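PDB 4OGG: protein DJ-1 homolog D from Arabidopsis thaliana, which belongs to the DJ-1/PfpI family and carries two alpha/beta units of that family in tandem within a single chain. Local coordinates for residues 174-179 against 214-219; 198-203 against 223-228; 236-241 against 259-264; 274-279 against 295-300. All coordinates share one frame; numbering follows the deposited sequence.

Contact 1: 174-179 against 214-219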
loop_
_atom_site.group_PDB
_atom_site.type_symbol
_atom_site.label_atom_id
_atom_site.label_comp_id
_atom_site.label_asym_id
_atom_site.label_seq_id
_atom_site.Cartn_x
_atom_site.Cartn_y
_atom_site.Cartn_z
ATOM N N GLU C 174 -8.551 -3.285 22.713
ATOM C CA GLU C 174 -9.485 -4.344 23.062
ATOM C C GLU C 174 -10.054 -4.117 24.461
ATOM O O GLU C 174 -11.041 -4.745 24.851
ATOM C CB GLU C 174 -8.805 -5.713 22.976
ATOM C CG GLU C 174 -8.661 -6.195 21.545
ATOM C CD GLU C 174 -9.980 -6.110 20.787
ATOM O OE1 GLU C 174 -10.970 -6.728 21.236
ATOM O OE2 GLU C 174 -10.032 -5.419 19.746
ATOM N N GLY C 175 -9.430 -3.213 25.209
ATOM C CA GLY C 175 -9.905 -2.910 26.548
ATOM C C GLY C 175 -10.761 -1.651 26.574
ATOM O O GLY C 175 -11.149 -1.183 27.646
ATOM N N HIS C 176 -11.069 -1.102 25.399
ATOM C CA HIS C 176 -11.876 0.114 25.325
ATOM C C HIS C 176 -13.164 0.103 26.151
ATOM O O HIS C 176 -13.476 1.088 26.816
ATOM C CB HIS C 176 -12.252 0.452 23.875
ATOM C CG HIS C 176 -11.197 1.205 23.120
ATOM N ND1 HIS C 176 -10.288 2.042 23.731
ATOM C CD2 HIS C 176 -10.957 1.299 21.790
ATOM C CE1 HIS C 176 -9.534 2.619 22.810
ATOM N NE2 HIS C 176 -9.921 2.186 21.625
ATOM N N PRO C 177 -13.939 -1.000 26.110
ATOM C CA PRO C 177 -15.186 -1.035 26.887
ATOM C C PRO C 177 -15.035 -0.661 28.363
ATOM O O PRO C 177 -15.650 0.303 28.835
ATOM C CB PRO C 177 -15.674 -2.471 26.691
ATOM C CG PRO C 177 -15.207 -2.786 25.291
ATOM C CD PRO C 177 -13.784 -2.231 25.311
ATOM N N GLU C 178 -14.226 -1.423 29.088
ATOM C CA GLU C 178 -14.010 -1.165 30.509
ATOM C C GLU C 178 -13.219 0.128 30.717
ATOM O O GLU C 178 -13.443 0.855 31.681
ATOM C CB GLU C 178 -13.277 -2.346 31.156
ATOM C CG GLU C 178 -12.874 -2.094 32.602
ATOM C CD GLU C 178 -12.240 -3.302 33.268
ATOM O OE1 GLU C 178 -11.701 -4.176 32.555
ATOM O OE2 GLU C 178 -12.269 -3.369 34.515
ATOM N N PHE C 179 -12.301 0.406 29.793
ATOM C CA PHE C 179 -11.469 1.608 29.837
ATOM C C PHE C 179 -12.369 2.838 29.869
ATOM O O PHE C 179 -12.271 3.684 30.760
ATOM C CB PHE C 179 -10.581 1.642 28.588
ATOM C CG PHE C 179 -9.667 2.844 28.499
ATOM C CD1 PHE C 179 -8.672 3.059 29.446
ATOM C CD2 PHE C 179 -9.757 3.714 27.414
ATOM C CE1 PHE C 179 -7.767 4.124 29.310
ATOM C CE2 PHE C 179 -8.864 4.780 27.266
ATOM C CZ PHE C 179 -7.864 4.986 28.215
ATOM N N PRO C 214 -19.430 2.054 17.223
ATOM C CA PRO C 214 -20.710 1.745 17.873
ATOM C C PRO C 214 -20.606 0.482 18.729
ATOM O O PRO C 214 -21.161 0.413 19.829
ATOM C CB PRO C 214 -21.667 1.563 16.693
ATOM C CG PRO C 214 -21.061 2.444 15.621
ATOM C CD PRO C 214 -19.590 2.129 15.759
ATOM N N PHE C 215 -19.880 -0.509 18.222
ATOM C CA PHE C 215 -19.714 -1.778 18.923
ATOM C C PHE C 215 -19.109 -1.580 20.307
ATOM O O PHE C 215 -19.668 -2.029 21.309
ATOM C CB PHE C 215 -18.841 -2.723 18.086
ATOM C CG PHE C 215 -18.776 -4.131 18.614
ATOM C CD1 PHE C 215 -17.730 -4.534 19.439
ATOM C CD2 PHE C 215 -19.759 -5.056 18.283
ATOM C CE1 PHE C 215 -17.662 -5.840 19.926
ATOM C CE2 PHE C 215 -19.702 -6.367 18.766
ATOM C CZ PHE C 215 -18.651 -6.757 19.589
ATOM N N GLN C 216 -17.980 -0.887 20.372
ATOM C CA GLN C 216 -17.336 -0.664 21.656
ATOM C C GLN C 216 -18.037 0.382 22.515
ATOM O O GLN C 216 -17.957 0.328 23.741
ATOM C CB GLN C 216 -15.864 -0.310 21.448
ATOM C CG GLN C 216 -15.091 -1.479 20.860
ATOM C CD GLN C 216 -13.601 -1.354 21.040
ATOM O OE1 GLN C 216 -12.943 -2.282 21.514
ATOM N NE2 GLN C 216 -13.054 -0.213 20.658
ATOM N N SER C 217 -18.730 1.325 21.885
ATOM C CA SER C 217 -19.447 2.344 22.647
ATOM C C SER C 217 -20.551 1.659 23.453
ATOM O O SER C 217 -20.737 1.936 24.642
ATOM C CB SER C 217 -20.068 3.391 21.715
ATOM O OG SER C 217 -19.078 4.218 21.124
ATOM N N LEU C 218 -21.276 0.755 22.803
ATOM C CA LEU C 218 -22.360 0.041 23.469
ATOM C C LEU C 218 -21.832 -0.914 24.537
ATOM O O LEU C 218 -22.464 -1.097 25.579
ATOM C CB LEU C 218 -23.205 -0.714 22.433
ATOM C CG LEU C 218 -23.963 0.194 21.461
ATOM C CD1 LEU C 218 -24.582 -0.631 20.340
ATOM C CD2 LEU C 218 -25.034 0.968 22.220
ATOM N N GLN C 219 -20.677 -1.523 24.287
ATOM C CA GLN C 219 -20.085 -2.425 25.270
ATOM C C GLN C 219 -19.617 -1.625 26.482
ATOM O O GLN C 219 -19.631 -2.124 27.607
ATOM C CB GLN C 219 -18.880 -3.164 24.688
ATOM C CG GLN C 219 -19.212 -4.237 23.666
ATOM C CD GLN C 219 -17.968 -4.935 23.164
ATOM O OE1 GLN C 219 -17.017 -4.284 22.727
ATOM N NE2 GLN C 219 -17.964 -6.264 23.221
#

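Contact 2: 198-203 against 223-228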
loop_
_atom_site.group_PDB
_atom_site.type_symbol
_atom_site.label_atom_id
_atom_site.label_comp_id
_atom_site.label_asym_id
_atom_site.label_seq_id
_atom_site.Cartn_x
_atom_site.Cartn_y
_atom_site.Cartn_z
ATOM N N ILE C 198 -27.353 -6.557 22.104
ATOM C CA ILE C 198 -27.342 -5.950 20.778
ATOM C C ILE C 198 -26.654 -6.841 19.748
ATOM O O ILE C 198 -25.602 -7.419 20.020
ATOM C CB ILE C 198 -26.611 -4.587 20.812
ATOM C CG1 ILE C 198 -27.065 -3.780 22.034
ATOM C CG2 ILE C 198 -26.882 -3.815 19.530
ATOM C CD1 ILE C 198 -28.542 -3.469 22.065
ATOM N N LEU C 199 -27.258 -6.948 18.565
ATOM C CA LEU C 199 -26.703 -7.754 17.480
ATOM C C LEU C 199 -26.194 -6.865 16.348
ATOM O O LEU C 199 -26.892 -5.959 15.901
ATOM C CB LEU C 199 -27.762 -8.709 16.917
ATOM C CG LEU C 199 -27.324 -9.530 15.699
ATOM C CD1 LEU C 199 -26.219 -10.490 16.102
ATOM C CD2 LEU C 199 -28.507 -10.295 15.133
ATOM N N PHE C 200 -24.974 -7.134 15.893
ATOM C CA PHE C 200 -24.363 -6.376 14.804
ATOM C C PHE C 200 -24.273 -7.237 13.554
ATOM O O PHE C 200 -23.712 -8.330 13.596
ATOM C CB PHE C 200 -22.947 -5.933 15.184
ATOM C CG PHE C 200 -22.880 -4.591 15.844
ATOM C CD1 PHE C 200 -23.545 -4.351 17.042
ATOM C CD2 PHE C 200 -22.135 -3.564 15.272
ATOM C CE1 PHE C 200 -23.466 -3.105 17.664
ATOM C CE2 PHE C 200 -22.047 -2.318 15.884
ATOM C CZ PHE C 200 -22.714 -2.087 17.083
ATOM N N LEU C 201 -24.829 -6.750 12.448
ATOM C CA LEU C 201 -24.768 -7.479 11.185
ATOM C C LEU C 201 -23.499 -7.024 10.474
ATOM O O LEU C 201 -23.452 -5.932 9.906
ATOM C CB LEU C 201 -25.995 -7.167 10.330
ATOM C CG LEU C 201 -27.318 -7.702 10.883
ATOM C CD1 LEU C 201 -28.484 -7.159 10.076
ATOM C CD2 LEU C 201 -27.290 -9.226 10.842
ATOM N N CYS C 202 -22.474 -7.868 10.518
ATOM C CA CYS C 202 -21.185 -7.554 9.916
ATOM C C CYS C 202 -20.914 -8.292 8.613
ATOM O O CYS C 202 -21.668 -9.183 8.213
ATOM C CB CYS C 202 -20.065 -7.869 10.912
ATOM S SG CYS C 202 -20.226 -7.021 12.506
ATOM N N GLY C 203 -19.820 -7.910 7.961
ATOM C CA GLY C 203 -19.430 -8.532 6.711
ATOM C C GLY C 203 -18.084 -8.006 6.256
ATOM O O GLY C 203 -17.584 -7.020 6.798
ATOM N N CYS C 223 -23.581 -3.114 27.820
ATOM C CA CYS C 223 -24.419 -3.976 26.989
ATOM C C CYS C 223 -23.675 -5.209 26.492
ATOM O O CYS C 223 -22.449 -5.203 26.359
ATOM C CB CYS C 223 -24.929 -3.207 25.764
ATOM S SG CYS C 223 -25.825 -1.676 26.097
ATOM N N GLN C 224 -24.426 -6.273 26.231
ATOM C CA GLN C 224 -23.843 -7.492 25.687
ATOM C C GLN C 224 -23.988 -7.273 24.188
ATOM O O GLN C 224 -25.103 -7.132 23.685
ATOM C CB GLN C 224 -24.644 -8.723 26.122
ATOM C CG GLN C 224 -24.199 -10.027 25.463
ATOM C CD GLN C 224 -22.726 -10.327 25.678
ATOM O OE1 GLN C 224 -22.233 -10.297 26.806
ATOM N NE2 GLN C 224 -22.019 -10.631 24.596
ATOM N N VAL C 225 -22.867 -7.229 23.477
ATOM C CA VAL C 225 -22.906 -6.981 22.042
ATOM C C VAL C 225 -22.277 -8.111 21.242
ATOM O O VAL C 225 -21.120 -8.467 21.460
ATOM C CB VAL C 225 -22.176 -5.660 21.702
ATOM C CG1 VAL C 225 -22.537 -5.209 20.297
ATOM C CG2 VAL C 225 -22.538 -4.593 22.728
ATOM N N ASP C 226 -23.046 -8.669 20.310
ATOM C CA ASP C 226 -22.556 -9.758 19.475
ATOM C C ASP C 226 -22.423 -9.319 18.022
ATOM O O ASP C 226 -23.181 -8.481 17.544
ATOM C CB ASP C 226 -23.497 -10.966 19.558
ATOM C CG ASP C 226 -23.641 -11.498 20.972
ATOM O OD1 ASP C 226 -22.608 -11.679 21.648
ATOM O OD2 ASP C 226 -24.788 -11.741 21.404
ATOM N N ALA C 227 -21.453 -9.901 17.327
ATOM C CA ALA C 227 -21.208 -9.581 15.927
ATOM C C ALA C 227 -21.242 -10.866 15.112
ATOM O O ALA C 227 -20.575 -11.843 15.457
ATOM C CB ALA C 227 -19.852 -8.896 15.779
ATOM N N VAL C 228 -22.022 -10.864 14.035
ATOM C CA VAL C 228 -22.132 -12.042 13.182
ATOM C C VAL C 228 -21.994 -11.698 11.704
ATOM O O VAL C 228 -22.197 -10.556 11.292
ATOM C CB VAL C 228 -23.486 -12.755 13.378
ATOM C CG1 VAL C 228 -23.667 -13.135 14.843
ATOM C CG2 VAL C 228 -24.623 -11.856 12.907
#

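Contact 3: 236-241 against 259-264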
loop_
_atom_site.group_PDB
_atom_site.type_symbol
_atom_site.label_atom_id
_atom_site.label_comp_id
_atom_site.label_asym_id
_atom_site.label_seq_id
_atom_site.Cartn_x
_atom_site.Cartn_y
_atom_site.Cartn_z
ATOM N N ASP C 236 -13.620 -15.989 13.761
ATOM C CA ASP C 236 -13.222 -15.601 12.415
ATOM C C ASP C 236 -13.084 -14.089 12.363
ATOM O O ASP C 236 -13.645 -13.376 13.195
ATOM C CB ASP C 236 -14.261 -16.049 11.383
ATOM C CG ASP C 236 -14.285 -17.551 11.195
ATOM O OD1 ASP C 236 -13.197 -18.145 11.046
ATOM O OD2 ASP C 236 -15.391 -18.133 11.185
ATOM N N ARG C 237 -12.333 -13.598 11.386
ATOM C CA ARG C 237 -12.142 -12.164 11.247
ATOM C C ARG C 237 -12.633 -11.658 9.900
ATOM O O ARG C 237 -12.621 -12.383 8.902
ATOM C CB ARG C 237 -10.666 -11.804 11.415
ATOM C CG ARG C 237 -10.142 -11.989 12.827
ATOM C CD ARG C 237 -8.692 -11.552 12.933
ATOM N NE ARG C 237 -8.237 -11.532 14.319
ATOM C CZ ARG C 237 -8.700 -10.696 15.244
ATOM N NH1 ARG C 237 -9.631 -9.804 14.932
ATOM N NH2 ARG C 237 -8.234 -10.753 16.484
ATOM N N CYS C 238 -13.087 -10.410 9.897
ATOM C CA CYS C 238 -13.565 -9.745 8.693
ATOM C C CYS C 238 -12.635 -8.579 8.429
ATOM O O CYS C 238 -12.326 -7.811 9.341
ATOM C CB CYS C 238 -14.969 -9.175 8.889
ATOM S SG CYS C 238 -16.336 -10.321 8.703
ATOM N N PRO C 239 -12.156 -8.441 7.187
ATOM C CA PRO C 239 -11.271 -7.311 6.904
ATOM C C PRO C 239 -12.175 -6.080 6.857
ATOM O O PRO C 239 -13.371 -6.201 6.587
ATOM C CB PRO C 239 -10.694 -7.668 5.539
ATOM C CG PRO C 239 -11.841 -8.397 4.881
ATOM C CD PRO C 239 -12.314 -9.302 6.001
ATOM N N THR C 240 -11.635 -4.902 7.137
ATOM C CA THR C 240 -12.467 -3.710 7.089
ATOM C C THR C 240 -11.908 -2.706 6.099
ATOM O O THR C 240 -10.767 -2.826 5.648
ATOM C CB THR C 240 -12.590 -3.030 8.469
ATOM O OG1 THR C 240 -11.310 -2.537 8.883
ATOM C CG2 THR C 240 -13.128 -4.022 9.500
ATOM N N ALA C 241 -12.725 -1.721 5.756
ATOM C CA ALA C 241 -12.310 -0.695 4.820
ATOM C C ALA C 241 -12.303 0.659 5.498
ATOM O O ALA C 241 -13.220 0.992 6.249
ATOM C CB ALA C 241 -13.254 -0.664 3.614
ATOM N N PHE C 259 -11.687 -7.200 11.997
ATOM C CA PHE C 259 -12.632 -7.247 13.103
ATOM C C PHE C 259 -13.064 -8.676 13.380
ATOM O O PHE C 259 -13.443 -9.404 12.465
ATOM C CB PHE C 259 -13.842 -6.368 12.779
ATOM C CG PHE C 259 -14.864 -6.314 13.872
ATOM C CD1 PHE C 259 -15.849 -7.288 13.969
ATOM C CD2 PHE C 259 -14.837 -5.291 14.814
ATOM C CE1 PHE C 259 -16.796 -7.247 14.988
ATOM C CE2 PHE C 259 -15.780 -5.241 15.837
ATOM C CZ PHE C 259 -16.761 -6.222 15.924
ATOM N N ALA C 260 -13.006 -9.069 14.649
ATOM C CA ALA C 260 -13.365 -10.427 15.048
ATOM C C ALA C 260 -14.836 -10.602 15.400
ATOM O O ALA C 260 -15.385 -9.851 16.205
ATOM C CB ALA C 260 -12.496 -10.864 16.224
ATOM N N LEU C 261 -15.467 -11.603 14.791
ATOM C CA LEU C 261 -16.869 -11.897 15.061
ATOM C C LEU C 261 -16.950 -12.598 16.413
ATOM O O LEU C 261 -15.966 -13.174 16.875
ATOM C CB LEU C 261 -17.453 -12.794 13.963
ATOM C CG LEU C 261 -17.443 -12.210 12.546
ATOM C CD1 LEU C 261 -18.070 -13.200 11.584
ATOM C CD2 LEU C 261 -18.203 -10.889 12.524
ATOM N N THR C 262 -18.122 -12.554 17.038
ATOM C CA THR C 262 -18.300 -13.160 18.354
ATOM C C THR C 262 -19.338 -14.273 18.403
ATOM O O THR C 262 -19.284 -15.133 19.284
ATOM C CB THR C 262 -18.725 -12.108 19.388
ATOM O OG1 THR C 262 -20.040 -11.633 19.067
ATOM C CG2 THR C 262 -17.754 -10.931 19.387
ATOM N N THR C 263 -20.281 -14.257 17.466
ATOM C CA THR C 263 -21.340 -15.258 17.453
ATOM C C THR C 263 -21.531 -15.909 16.087
ATOM O O THR C 263 -21.168 -15.338 15.059
ATOM C CB THR C 263 -22.676 -14.628 17.881
ATOM O OG1 THR C 263 -22.467 -13.814 19.041
ATOM C CG2 THR C 263 -23.696 -15.710 18.205
ATOM N N ASN C 264 -22.101 -17.109 16.082
ATOM C CA ASN C 264 -22.345 -17.822 14.835
ATOM C C ASN C 264 -23.678 -17.379 14.245
ATOM O O ASN C 264 -24.698 -17.357 14.934
ATOM C CB ASN C 264 -22.363 -19.338 15.065
ATOM C CG ASN C 264 -21.085 -19.848 15.699
ATOM O OD1 ASN C 264 -19.991 -19.383 15.383
ATOM N ND2 ASN C 264 -21.217 -20.823 16.589
#

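Contact 4: 274-279 against 295-300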
loop_
_atom_site.group_PDB
_atom_site.type_symbol
_atom_site.label_atom_id
_atom_site.label_comp_id
_atom_site.label_asym_id
_atom_site.label_seq_id
_atom_site.Cartn_x
_atom_site.Cartn_y
_atom_site.Cartn_z
ATOM N N ASP C 274 -32.262 -7.140 21.897
ATOM C CA ASP C 274 -33.110 -5.984 22.134
ATOM C C ASP C 274 -32.953 -4.936 21.042
ATOM O O ASP C 274 -33.793 -4.047 20.905
ATOM C CB ASP C 274 -32.773 -5.367 23.491
ATOM C CG ASP C 274 -32.900 -6.364 24.623
ATOM O OD1 ASP C 274 -34.028 -6.838 24.869
ATOM O OD2 ASP C 274 -31.872 -6.676 25.262
ATOM N N ALA C 275 -31.873 -5.034 20.271
ATOM C CA ALA C 275 -31.624 -4.078 19.196
ATOM C C ALA C 275 -30.691 -4.614 18.115
ATOM O O ALA C 275 -29.924 -5.552 18.336
ATOM C CB ALA C 275 -31.059 -2.782 19.770
ATOM N N LEU C 276 -30.765 -3.997 16.942
ATOM C CA LEU C 276 -29.944 -4.387 15.804
ATOM C C LEU C 276 -29.154 -3.187 15.304
ATOM O O LEU C 276 -29.685 -2.080 15.214
ATOM C CB LEU C 276 -30.836 -4.908 14.674
ATOM C CG LEU C 276 -30.165 -5.466 13.419
ATOM C CD1 LEU C 276 -29.441 -6.766 13.752
ATOM C CD2 LEU C 276 -31.223 -5.709 12.348
ATOM N N VAL C 277 -27.885 -3.402 14.988
ATOM C CA VAL C 277 -27.047 -2.327 14.473
ATOM C C VAL C 277 -26.415 -2.787 13.163
ATOM O O VAL C 277 -25.933 -3.919 13.056
ATOM C CB VAL C 277 -25.932 -1.943 15.466
ATOM C CG1 VAL C 277 -25.095 -0.816 14.881
ATOM C CG2 VAL C 277 -26.543 -1.511 16.800
ATOM N N ILE C 278 -26.423 -1.909 12.165
ATOM C CA ILE C 278 -25.860 -2.247 10.866
ATOM C C ILE C 278 -24.764 -1.287 10.427
ATOM O O ILE C 278 -25.041 -0.154 10.022
ATOM C CB ILE C 278 -26.943 -2.255 9.766
ATOM C CG1 ILE C 278 -28.089 -3.185 10.164
ATOM C CG2 ILE C 278 -26.331 -2.710 8.442
ATOM C CD1 ILE C 278 -29.219 -3.236 9.149
ATOM N N PRO C 279 -23.500 -1.725 10.515
ATOM C CA PRO C 279 -22.373 -0.881 10.109
ATOM C C PRO C 279 -22.439 -0.609 8.606
ATOM O O PRO C 279 -23.055 -1.371 7.855
ATOM C CB PRO C 279 -21.158 -1.729 10.471
ATOM C CG PRO C 279 -21.640 -2.521 11.656
ATOM C CD PRO C 279 -23.023 -2.934 11.209
ATOM N N ASN C 295 -34.348 -11.535 6.647
ATOM C CA ASN C 295 -35.327 -12.082 7.585
ATOM C C ASN C 295 -35.124 -11.508 8.984
ATOM O O ASN C 295 -36.090 -11.191 9.681
ATOM C CB ASN C 295 -35.215 -13.611 7.634
ATOM C CG ASN C 295 -35.777 -14.281 6.392
ATOM O OD1 ASN C 295 -35.556 -15.472 6.164
ATOM N ND2 ASN C 295 -36.515 -13.524 5.589
ATOM N N ILE C 296 -33.865 -11.372 9.389
ATOM C CA ILE C 296 -33.533 -10.828 10.703
ATOM C C ILE C 296 -33.987 -9.376 10.802
ATOM O O ILE C 296 -34.526 -8.952 11.823
ATOM C CB ILE C 296 -32.015 -10.909 10.965
ATOM C CG1 ILE C 296 -31.579 -12.376 11.015
ATOM C CG2 ILE C 296 -31.667 -10.201 12.268
ATOM C CD1 ILE C 296 -30.084 -12.574 11.069
ATOM N N VAL C 297 -33.774 -8.618 9.734
ATOM C CA VAL C 297 -34.173 -7.218 9.706
ATOM C C VAL C 297 -35.692 -7.072 9.792
ATOM O O VAL C 297 -36.205 -6.228 10.527
ATOM C CB VAL C 297 -33.680 -6.528 8.420
ATOM C CG1 VAL C 297 -34.225 -5.110 8.346
ATOM C CG2 VAL C 297 -32.158 -6.510 8.397
ATOM N N LYS C 298 -36.407 -7.894 9.029
ATOM C CA LYS C 298 -37.865 -7.854 9.023
ATOM C C LYS C 298 -38.410 -8.176 10.410
ATOM O O LYS C 298 -39.388 -7.578 10.859
ATOM C CB LYS C 298 -38.415 -8.855 8.004
ATOM C CG LYS C 298 -38.020 -8.556 6.565
ATOM C CD LYS C 298 -38.517 -9.638 5.619
ATOM C CE LYS C 298 -38.095 -9.360 4.188
ATOM N NZ LYS C 298 -38.555 -10.434 3.265
ATOM N N GLU C 299 -37.765 -9.120 11.085
ATOM C CA GLU C 299 -38.178 -9.525 12.420
ATOM C C GLU C 299 -38.074 -8.367 13.409
ATOM O O GLU C 299 -39.034 -8.062 14.118
ATOM C CB GLU C 299 -37.324 -10.699 12.899
ATOM C CG GLU C 299 -37.802 -11.320 14.195
ATOM C CD GLU C 299 -37.082 -12.612 14.516
ATOM O OE1 GLU C 299 -37.082 -13.520 13.657
ATOM O OE2 GLU C 299 -36.520 -12.721 15.626
ATOM N N PHE C 300 -36.912 -7.721 13.459
ATOM C CA PHE C 300 -36.721 -6.593 14.366
ATOM C C PHE C 300 -37.667 -5.453 14.033
ATOM O O PHE C 300 -38.215 -4.809 14.926
ATOM C CB PHE C 300 -35.280 -6.076 14.303
ATOM C CG PHE C 300 -34.309 -6.876 15.121
ATOM C CD1 PHE C 300 -33.860 -8.119 14.684
ATOM C CD2 PHE C 300 -33.841 -6.384 16.336
ATOM C CE1 PHE C 300 -32.958 -8.859 15.446
ATOM C CE2 PHE C 300 -32.940 -7.115 17.106
ATOM C CZ PHE C 300 -32.496 -8.355 16.661
#

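Contact 1: 174-179 against 214-219
Pro177 and Gln219 meet at the junction between the two DJ-1/PfpI units, where helix 176-186 of the first unit faces helix 208-221 of the second. Their CA atoms are 5.3 Å apart, so the helices come close here. The two side chains lie side by side and point the same way. Pro177 CG packs 3.7 Å from Gln219 CB, and Pro177 CB sits 3.8 Å from the same atom. The Gln219 CG is turned beside its own backbone N (chi1 -72°), and the chain is extended beyond it. The amide lies beside the proline, with Gln219 OE1 3.5 Å from Pro177 CG. This is van der Waals contact with a carbon, not a polar bond.

One turn earlier, Gln216 reaches out to His176. Gln216 CD lies 3.6 Å from His176 CB and near the ring plane, at the edge. The amide and imidazole planes are 72° apart. Val20 of helix 15-27 touches both side chains.

Gly175 takes the N-cap position before helix 176-186. Gly175 O accepts a bond from Phe179 N at 2.9 Å. At the margin, Glu174 OE2 forms a salt bridge with Lys212, so charge also links the two units. Hydrophobic and polar side chains thus share an intrachain helix-helix interface, one that joins the two units of a tandem DJ-1/PfpI protein.

Contact 2: 198-203 against 223-228
Ile198 pairs with Val225, Leu199 with Asp226 and Phe200 with Ala227, as two parallel strands of the second unit's central sheet. The backbone ladder is regular. Phe200 N reaches Asp226 O at 2.8 Å, and Val228 N reaches Phe200 O at 3.1 Å. The last rung runs from Cys202 N to Val228 O at 2.8 Å.

Packing is tight on the face that carries Phe200 and Val225. Val225 CG1 is anti to its backbone N (chi1 -164°) and lies 3.5 Å from Phe200 CE1. Cys202 SG rests 3.8 Å from Ala227 CB. Helix 208-221 lies over this face, with Pro214 and Leu218 against Phe200. On the other face, Leu199 CD1 meets Val228 CG2 at 3.8 Å, the side chains crossing at about a right angle.

The loose end is at Gln224, which is exposed to solvent. Gln224 NE2 donates to Asp226 OD1 at 3.2 Å, from above the carboxylate plane. Asp226 is buried, and its OD2 bonds to Tyr273 OH. Backbone bonds set the pairing, apolar groups pack on the Phe200 face, and Asp226 shares the other with Leu199 and Val228. Its partners, with Arg197 at long, weak range, may temper the cost of burying its charge.

Contact 3: 236-241 against 259-264
Cys238 and Phe259 form an antiparallel hydrogen-bonded pair, tied by two short backbone bonds. Cys238 N gives to Phe259 O at 2.8 Å, and Phe259 N returns to Cys238 O at 2.8 Å. A third bond, from Leu261 N to Asp236 O at 3.0 Å, extends the ladder. Between them, Arg237 and Ala260 make a non-hydrogen-bonded pair.

The side chains add lighter contacts. The Arg237 chain is extended from CG to NE, then its guanidinium folds back. Arg237 NH1 comes to 3.3 Å from Ala260 CB. Arg237 NH1 and Ala260 N are both donors, so they do not bond. On the opposite face, Cys238 SG sits 4.3 Å from Leu261 CD2. Thr240 CG2 touches Phe259 CB at 4.1 Å.

A second shell holds these residues. Thr240 OG1 bonds to His257 O, Asp236 OD2 accepts from Lys233 N, and Lys232 NZ bonds to Arg237 O. The ring of Phe259 turns away from the ladder, CG being anti to the backbone N (chi1 -178°), and meets Phe215 edge to face. Pro239 packs on His55 of a second subunit.

The pair belongs to a small mixed sheet, separate from the central one, in which strand 237-244 also runs beside strand 206-207. Phe259 leans on helix 208-221 through Val211 and Lys212. Thr262 and Thr263 touch Asp226, and Thr263 also Val228, of strand 224-228.

Contact 4: 274-279 against 295-300
Leu276 CB lies over one face of the Phe300 ring. The CB is 3.9 Å from the ring centroid and 18° off the normal, a CH-pi contact offset toward the rim. Phe300 CD2 is the nearest ring atom, at 3.7 Å from Leu276 CB. Phe300 CG is anti to its own carbonyl carbon, beside the backbone N. Phe300 CE2 comes to 3.5 Å from Ala275 C, so the ring also touches the strand backbone.

This is helix 291-302 packed on the central sheet. The helix links strand 275-278 to the neighbouring parallel strand 307-309, as in a beta-alpha-beta crossover. The strand and helix segments run at 134°, with axes 9.5 Å apart at closest.

The other end of Leu276 faces the preceding turn of the helix. Its CG is anti to the backbone N (chi1 -176°), and Leu276 CD2 meets Val297 CG2 at 4.1 Å. These two side chains cross at about a right angle. Leu276 CD1 makes a wider contact with Ile296 CG2, at 4.4 Å. Ile278 and Val297 both touch Ile316 and Leu317 of helix 314-320, and Phe300 takes Lys305 in a cation-pi contact.

Overall arrangement
Contacts 2 and 4 are buried and share the second unit's central sheet: strands 197-201 and 275-278 are neighbours, bonded through Leu199. Contact 2 is a backbone ladder, whereas contact 4 is apolar packing of a helix on that sheet. Contact 3 lies partly at the surface, on a smaller sheet, and also relies on backbone bonds. It meets contact 2 where Thr262 OG1 bonds to Ala227 N. Contact 1 is the one that joins the two units and rests on mixed side-chain packing. Helix 208-221 ties it to the rest: Phe215 packs on Phe200, Val225 and Phe259, and Leu218 reaches Val277. Contacts 3 and 4 do not touch.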